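Long-range contacts in 2-methyl-aconitate isomerase (Shewanella oneidensis, PDB 5K87), which catalyses the cis-trans isomerization of 2-methyl-aconitate by base-catalysed proton abstraction, a step of propionate breakdown through the 2-methylcitrate cycle: residues Val77-Ser82 against Val89-Gly94; Lys84-Val89 against Thr138-Gln143. The protein carries 1 engineered substitution. One frame throughout, in Å; residues are numbered along the deposited sequence. Where two conformers were deposited one is given.

In the fold
Two contacts whose centres lie about 10 Å apart illustrate how a strand is gripped from both edges. Contact 1 is the antiparallel hairpin of strands 75-81 and 89-96; contact 2 joins the connecting loop and first strand residue, Lys84-Val89, to strand 135-143, which runs parallel to 89-96. Along the chain the segments alternate: 77-82, 84-89, 89-94, then 138-143, with helix 113-122 in between. Val89 belongs to both, its strand being the shared middle element, and Tyr91 N probably hydrogen-bonds Trp142 O where the contacts meet. Contact 1 reaches toward the active site through Tyr91, whose side chain comes within about 3 Å of that of Cys109, a probable proton donor/acceptor; contact 2 lies farther off, the Ile141 side chain about 11 Å from it.

Contact 1. Residues Val77-Ser82 against Val89-Gly94; sequences VILSHS and VDYLFG
Ile78 and Leu92 face each other as a hydrogen-bonded pair of an antiparallel hairpin, Ile78 N donating to Leu92 O at 2.9 Å and Leu92 N donating in return to Ile78 O. Ser80 and Asp90 repeat the exchange, with Asp90 N to Ser80 O the shorter bond at 2.8 Å. Between these pairs CA-H...O contacts fill in, such as Leu79 CA to Asp90 O at 3.2 Å. Polar side chains close the turn end: Ser82 OG, anti to its backbone N (chi1 -172°), donates to Asp90 OD1 over 2.7 Å on the syn side of the carboxylate, tilted 33° out of its plane. Asp90 OD2 accepts a hydrogen bond from a water 2.6 Å away that also donates to His81 O and accepts from Ser80 OG; in the conformer described, each carboxylate oxygen thus has a partner. The apolar contacts are clearest on the face of Val77, Leu79 and Tyr91. Val77 CG1 touches Tyr91 CE1 at 3.8 Å, and Leu79 CD2 lies 3.8 Å from Tyr91 CB. Helix 113-122 packs on this face through Val116, while Tyr91 OH bonds Cys109 O; Arg45 of helix 43-53 touches Ile78 and Leu92, and strands 24-30 and 135-143 continue the pairing on the two outer edges.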
loop_
_atom_site.group_PDB
_atom_site.type_symbol
_atom_site.label_atom_id
_atom_site.label_comp_id
_atom_site.label_asym_id
_atom_site.label_seq_id
_atom_site.Cartn_x
_atom_site.Cartn_y
_atom_site.Cartn_z
ATOM N N VAL A 77 16.128 -2.369 -2.999
ATOM C CA VAL A 77 17.454 -1.772 -3.078
ATOM C C VAL A 77 18.471 -2.761 -2.528
ATOM O O VAL A 77 18.257 -3.359 -1.466
ATOM C CB VAL A 77 17.516 -0.474 -2.243
ATOM C CG1 VAL A 77 18.936 0.059 -2.157
ATOM C CG2 VAL A 77 16.572 0.583 -2.805
ATOM N N ILE A 78 19.569 -2.950 -3.259
ATOM C CA ILE A 78 20.681 -3.762 -2.778
ATOM C C ILE A 78 21.932 -2.897 -2.721
ATOM O O ILE A 78 22.318 -2.286 -3.723
ATOM C CB ILE A 78 20.928 -4.980 -3.687
ATOM C CG1 ILE A 78 19.709 -5.904 -3.675
ATOM C CG2 ILE A 78 22.184 -5.746 -3.250
ATOM C CD1 ILE A 78 19.750 -6.978 -4.742
ATOM N N LEU A 79 22.542 -2.839 -1.543
ATOM C CA LEU A 79 23.730 -2.025 -1.326
ATOM C C LEU A 79 24.917 -2.896 -0.955
ATOM O O LEU A 79 24.753 -3.929 -0.298
ATOM C CB LEU A 79 23.477 -1.015 -0.207
ATOM C CG LEU A 79 22.269 -0.101 -0.446
ATOM C CD1 LEU A 79 22.082 0.928 0.654
ATOM C CD2 LEU A 79 22.380 0.603 -1.786
ATOM N N SER A 80 26.109 -2.460 -1.349
ATOM C CA SER A 80 27.336 -3.191 -1.073
ATOM C C SER A 80 28.497 -2.211 -1.010
ATOM O O SER A 80 28.379 -1.062 -1.439
ATOM C CB SER A 80 27.593 -4.197 -2.184
ATOM O OG SER A 80 27.604 -3.553 -3.444
ATOM N N HIS A 81 29.624 -2.672 -0.474
ATOM C CA HIS A 81 30.873 -1.910 -0.534
ATOM C C HIS A 81 31.239 -1.641 -1.975
ATOM O O HIS A 81 31.094 -2.507 -2.836
ATOM C CB HIS A 81 32.027 -2.705 0.076
ATOM C CG HIS A 81 31.900 -2.943 1.544
ATOM N ND1 HIS A 81 32.095 -1.949 2.482
ATOM C CD2 HIS A 81 31.620 -4.068 2.243
ATOM C CE1 HIS A 81 31.926 -2.450 3.690
ATOM N NE2 HIS A 81 31.640 -3.735 3.576
ATOM N N SER A 82 31.745 -0.445 -2.240
ATOM C CA SER A 82 32.152 -0.097 -3.594
ATOM C C SER A 82 33.607 -0.446 -3.876
ATOM O O SER A 82 34.461 -0.353 -2.995
ATOM C CB SER A 82 31.941 1.388 -3.852
ATOM O OG SER A 82 32.166 1.680 -5.219
ATOM N N VAL A 89 29.780 3.370 -1.542
ATOM C CA VAL A 89 28.790 2.312 -1.549
ATOM C C VAL A 89 28.245 2.160 -2.962
ATOM O O VAL A 89 28.082 3.157 -3.673
ATOM C CB VAL A 89 27.651 2.621 -0.525
ATOM C CG1 VAL A 89 26.948 3.928 -0.860
ATOM C CG2 VAL A 89 26.653 1.464 -0.428
ATOM N N ASP A 90 27.998 0.923 -3.380
ATOM C CA ASP A 90 27.330 0.637 -4.649
ATOM C C ASP A 90 25.836 0.428 -4.413
ATOM O O ASP A 90 25.430 -0.289 -3.483
ATOM C CB ASP A 90 27.882 -0.627 -5.296
ATOM C CG ASP A 90 29.252 -0.442 -5.906
ATOM O OD1 ASP A 90 29.781 0.686 -5.914
ATOM O OD2 ASP A 90 29.792 -1.453 -6.403
ATOM N N TYR A 91 25.032 1.006 -5.297
ATOM C CA TYR A 91 23.581 1.054 -5.141
ATOM C C TYR A 91 22.903 0.470 -6.381
ATOM O O TYR A 91 23.063 0.996 -7.485
ATOM C CB TYR A 91 23.196 2.520 -4.923
ATOM C CG TYR A 91 21.746 2.947 -5.078
ATOM C CD1 TYR A 91 20.681 2.070 -4.876
ATOM C CD2 TYR A 91 21.447 4.261 -5.420
ATOM C CE1 TYR A 91 19.366 2.499 -5.011
ATOM C CE2 TYR A 91 20.137 4.697 -5.549
ATOM C CZ TYR A 91 19.107 3.807 -5.351
ATOM O OH TYR A 91 17.801 4.221 -5.484
ATOM N N LEU A 92 22.157 -0.619 -6.181
ATOM C CA LEU A 92 21.276 -1.162 -7.213
ATOM C C LEU A 92 19.824 -0.970 -6.813
ATOM O O LEU A 92 19.423 -1.303 -5.688
ATOM C CB LEU A 92 21.529 -2.648 -7.450
ATOM C CG LEU A 92 22.764 -3.011 -8.269
ATOM C CD1 LEU A 92 22.988 -4.520 -8.225
ATOM C CD2 LEU A 92 22.610 -2.532 -9.706
ATOM N N PHE A 93 19.040 -0.422 -7.733
ATOM C CA PHE A 93 17.613 -0.247 -7.547
ATOM C C PHE A 93 16.850 -1.212 -8.436
ATOM O O PHE A 93 17.093 -1.274 -9.652
ATOM C CB PHE A 93 17.210 1.181 -7.901
ATOM C CG PHE A 93 15.732 1.387 -7.931
ATOM C CD1 PHE A 93 14.978 1.213 -6.781
ATOM C CD2 PHE A 93 15.084 1.737 -9.101
ATOM C CE1 PHE A 93 13.601 1.384 -6.789
ATOM C CE2 PHE A 93 13.704 1.912 -9.110
ATOM C CZ PHE A 93 12.969 1.732 -7.952
ATOM N N GLY A 94 15.921 -1.954 -7.846
ATOM C CA GLY A 94 15.057 -2.854 -8.590
ATOM C C GLY A 94 13.609 -2.415 -8.514
ATOM O O GLY A 94 13.008 -2.397 -7.431
HETATM O O HOH W 1 29.893 -3.633 -5.043
#

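Contact 2. Residues Lys84-Val89 against Thr138-Gln143; sequences KANHDV and TVRIWQ
Arg140 and Asp88 form the polar centre of this contact. The guanidinium grips the carboxylate side-on, NH2 to Asp88 OD1 at 2.8 Å and NE to Asp88 OD2 at 3.0 Å. Both bonds are nearly straight and lie in the guanidinium plane, yet they reach the oxygens from above the carboxylate, the two planes being 47° apart. Asp88 OD2 also accepts from Arg140 N on its anti lone pair, so three Arg140 nitrogens hold the carboxylate; separately, Asp88 N donates to Arg140 O. The Arg140 chain, bent at chi3 (-61°), passes Asn86 O, which lies over one guanidinium face. Trp142 is the second large contributor. Lys84, bent at chi2 and chi3, crosses its indole, with CE 3.6 Å from the centroid of the six-membered ring, a CH-pi contact, and NZ 4.2 Å from it as a cation-pi partner. The Trp142 edge at CE3 points into the imidazole face, 3.6 Å from His87 NE2, in a T-shaped pair; that nitrogen bonds Thr149 OG1. The type II turn Lys84-His87 thereby folds onto strand 135-143, which pairs parallel with 89-96, Trp142 N donating to Val89 O at 2.9 Å, and antiparallel with 148-157, while helix 113-122 packs against Val89 and Ile141.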
loop_
_atom_site.group_PDB
_atom_site.type_symbol
_atom_site.label_atom_id
_atom_site.label_comp_id
_atom_site.label_asym_id
_atom_site.label_seq_id
_atom_site.Cartn_x
_atom_site.Cartn_y
_atom_site.Cartn_z
ATOM N N LYS A 84 34.766 1.163 -6.654
ATOM C CA LYS A 84 35.027 2.303 -7.521
ATOM C C LYS A 84 35.845 3.339 -6.771
ATOM O O LYS A 84 35.582 3.623 -5.603
ATOM C CB LYS A 84 33.711 2.933 -7.987
ATOM C CG LYS A 84 32.843 2.030 -8.856
ATOM C CD LYS A 84 33.352 1.980 -10.287
ATOM C CE LYS A 84 33.338 3.362 -10.924
ATOM N NZ LYS A 84 33.773 3.321 -12.351
ATOM N N ALA A 85 36.847 3.902 -7.438
ATOM C CA ALA A 85 37.617 4.984 -6.841
ATOM C C ALA A 85 36.702 6.123 -6.414
ATOM O O ALA A 85 35.800 6.513 -7.154
ATOM C CB ALA A 85 38.672 5.489 -7.812
ATOM N N ASN A 86 36.933 6.619 -5.204
ATOM C CA ASN A 86 36.238 7.788 -4.676
ATOM C C ASN A 86 34.737 7.584 -4.483
ATOM O O ASN A 86 33.965 8.542 -4.529
ATOM C CB ASN A 86 36.512 9.017 -5.547
ATOM C CG ASN A 86 37.991 9.218 -5.813
ATOM O OD1 ASN A 86 38.804 9.224 -4.889
ATOM N ND2 ASN A 86 38.350 9.349 -7.084
ATOM N N HIS A 87 34.331 6.330 -4.283
ATOM C CA HIS A 87 32.954 6.029 -3.897
ATOM C C HIS A 87 32.940 5.152 -2.671
ATOM O O HIS A 87 33.884 4.397 -2.424
ATOM C CB HIS A 87 32.185 5.364 -5.036
ATOM C CG HIS A 87 31.986 6.254 -6.220
ATOM N ND1 HIS A 87 33.001 6.545 -7.106
ATOM C CD2 HIS A 87 30.901 6.939 -6.654
ATOM C CE1 HIS A 87 32.547 7.365 -8.039
ATOM N NE2 HIS A 87 31.275 7.619 -7.788
ATOM N N ASP A 88 31.872 5.263 -1.895
ATOM C CA ASP A 88 31.742 4.495 -0.665
ATOM C C ASP A 88 30.867 3.253 -0.801
ATOM O O ASP A 88 31.166 2.195 -0.238
ATOM C CB ASP A 88 31.172 5.385 0.427
ATOM C CG ASP A 88 32.035 6.586 0.693
ATOM O OD1 ASP A 88 33.193 6.382 1.116
ATOM O OD2 ASP A 88 31.585 7.733 0.487
ATOM N N VAL A 89 29.780 3.370 -1.542
ATOM C CA VAL A 89 28.790 2.312 -1.549
ATOM C C VAL A 89 28.245 2.160 -2.962
ATOM O O VAL A 89 28.082 3.157 -3.673
ATOM C CB VAL A 89 27.651 2.621 -0.525
ATOM C CG1 VAL A 89 26.948 3.928 -0.860
ATOM C CG2 VAL A 89 26.653 1.464 -0.428
ATOM N N THR A 138 29.266 12.791 4.255
ATOM C CA THR A 138 29.052 12.881 2.822
ATOM C C THR A 138 29.268 11.505 2.192
ATOM O O THR A 138 30.399 11.015 2.089
ATOM C CB THR A 138 29.980 13.941 2.211
ATOM O OG1 THR A 138 29.590 15.233 2.697
ATOM C CG2 THR A 138 29.905 13.933 0.704
ATOM N N VAL A 139 28.167 10.868 1.813
ATOM C CA VAL A 139 28.212 9.519 1.263
ATOM C C VAL A 139 28.300 9.601 -0.249
ATOM O O VAL A 139 27.424 10.188 -0.902
ATOM C CB VAL A 139 26.966 8.702 1.665
ATOM C CG1 VAL A 139 27.062 7.296 1.112
ATOM C CG2 VAL A 139 26.829 8.662 3.176
ATOM N N ARG A 140 29.353 9.011 -0.803
ATOM C CA ARG A 140 29.574 9.010 -2.241
ATOM C C ARG A 140 29.027 7.708 -2.811
ATOM O O ARG A 140 29.584 6.630 -2.595
ATOM C CB ARG A 140 31.066 9.171 -2.544
ATOM C CG ARG A 140 31.678 10.440 -1.918
ATOM C CD ARG A 140 33.206 10.378 -1.853
ATOM N NE ARG A 140 33.651 9.255 -1.036
ATOM C CZ ARG A 140 34.907 8.827 -0.964
ATOM N NH1 ARG A 140 35.860 9.427 -1.667
ATOM N NH2 ARG A 140 35.206 7.787 -0.199
ATOM N N ILE A 141 27.896 7.811 -3.499
ATOM C CA ILE A 141 27.174 6.633 -3.961
ATOM C C ILE A 141 27.483 6.362 -5.422
ATOM O O ILE A 141 27.382 7.260 -6.257
ATOM C CB ILE A 141 25.651 6.832 -3.808
ATOM C CG1 ILE A 141 25.281 7.108 -2.346
ATOM C CG2 ILE A 141 24.911 5.614 -4.311
ATOM C CD1 ILE A 141 23.916 7.728 -2.166
ATOM N N TRP A 142 27.863 5.131 -5.731
ATOM C CA TRP A 142 27.961 4.685 -7.112
ATOM C C TRP A 142 26.627 4.060 -7.482
ATOM O O TRP A 142 26.249 3.003 -6.965
ATOM C CB TRP A 142 29.096 3.679 -7.285
ATOM C CG TRP A 142 29.203 3.132 -8.678
ATOM C CD1 TRP A 142 29.007 1.836 -9.072
ATOM C CD2 TRP A 142 29.537 3.866 -9.863
ATOM N NE1 TRP A 142 29.202 1.722 -10.429
ATOM C CE2 TRP A 142 29.520 2.949 -10.936
ATOM C CE3 TRP A 142 29.844 5.207 -10.119
ATOM C CZ2 TRP A 142 29.811 3.336 -12.247
ATOM C CZ3 TRP A 142 30.122 5.588 -11.430
ATOM C CH2 TRP A 142 30.108 4.651 -12.470
ATOM N N GLN A 143 25.898 4.751 -8.347
ATOM C CA GLN A 143 24.620 4.270 -8.841
ATOM C C GLN A 143 24.938 3.242 -9.916
ATOM O O GLN A 143 25.333 3.597 -11.026
ATOM C CB GLN A 143 23.782 5.430 -9.384
ATOM C CG GLN A 143 22.289 5.269 -9.111
ATOM C CD GLN A 143 21.766 3.949 -9.631
ATOM O OE1 GLN A 143 22.146 3.503 -10.712
ATOM N NE2 GLN A 143 20.914 3.295 -8.851
HETATM O O HOH W 2 38.621 8.908 -1.880
#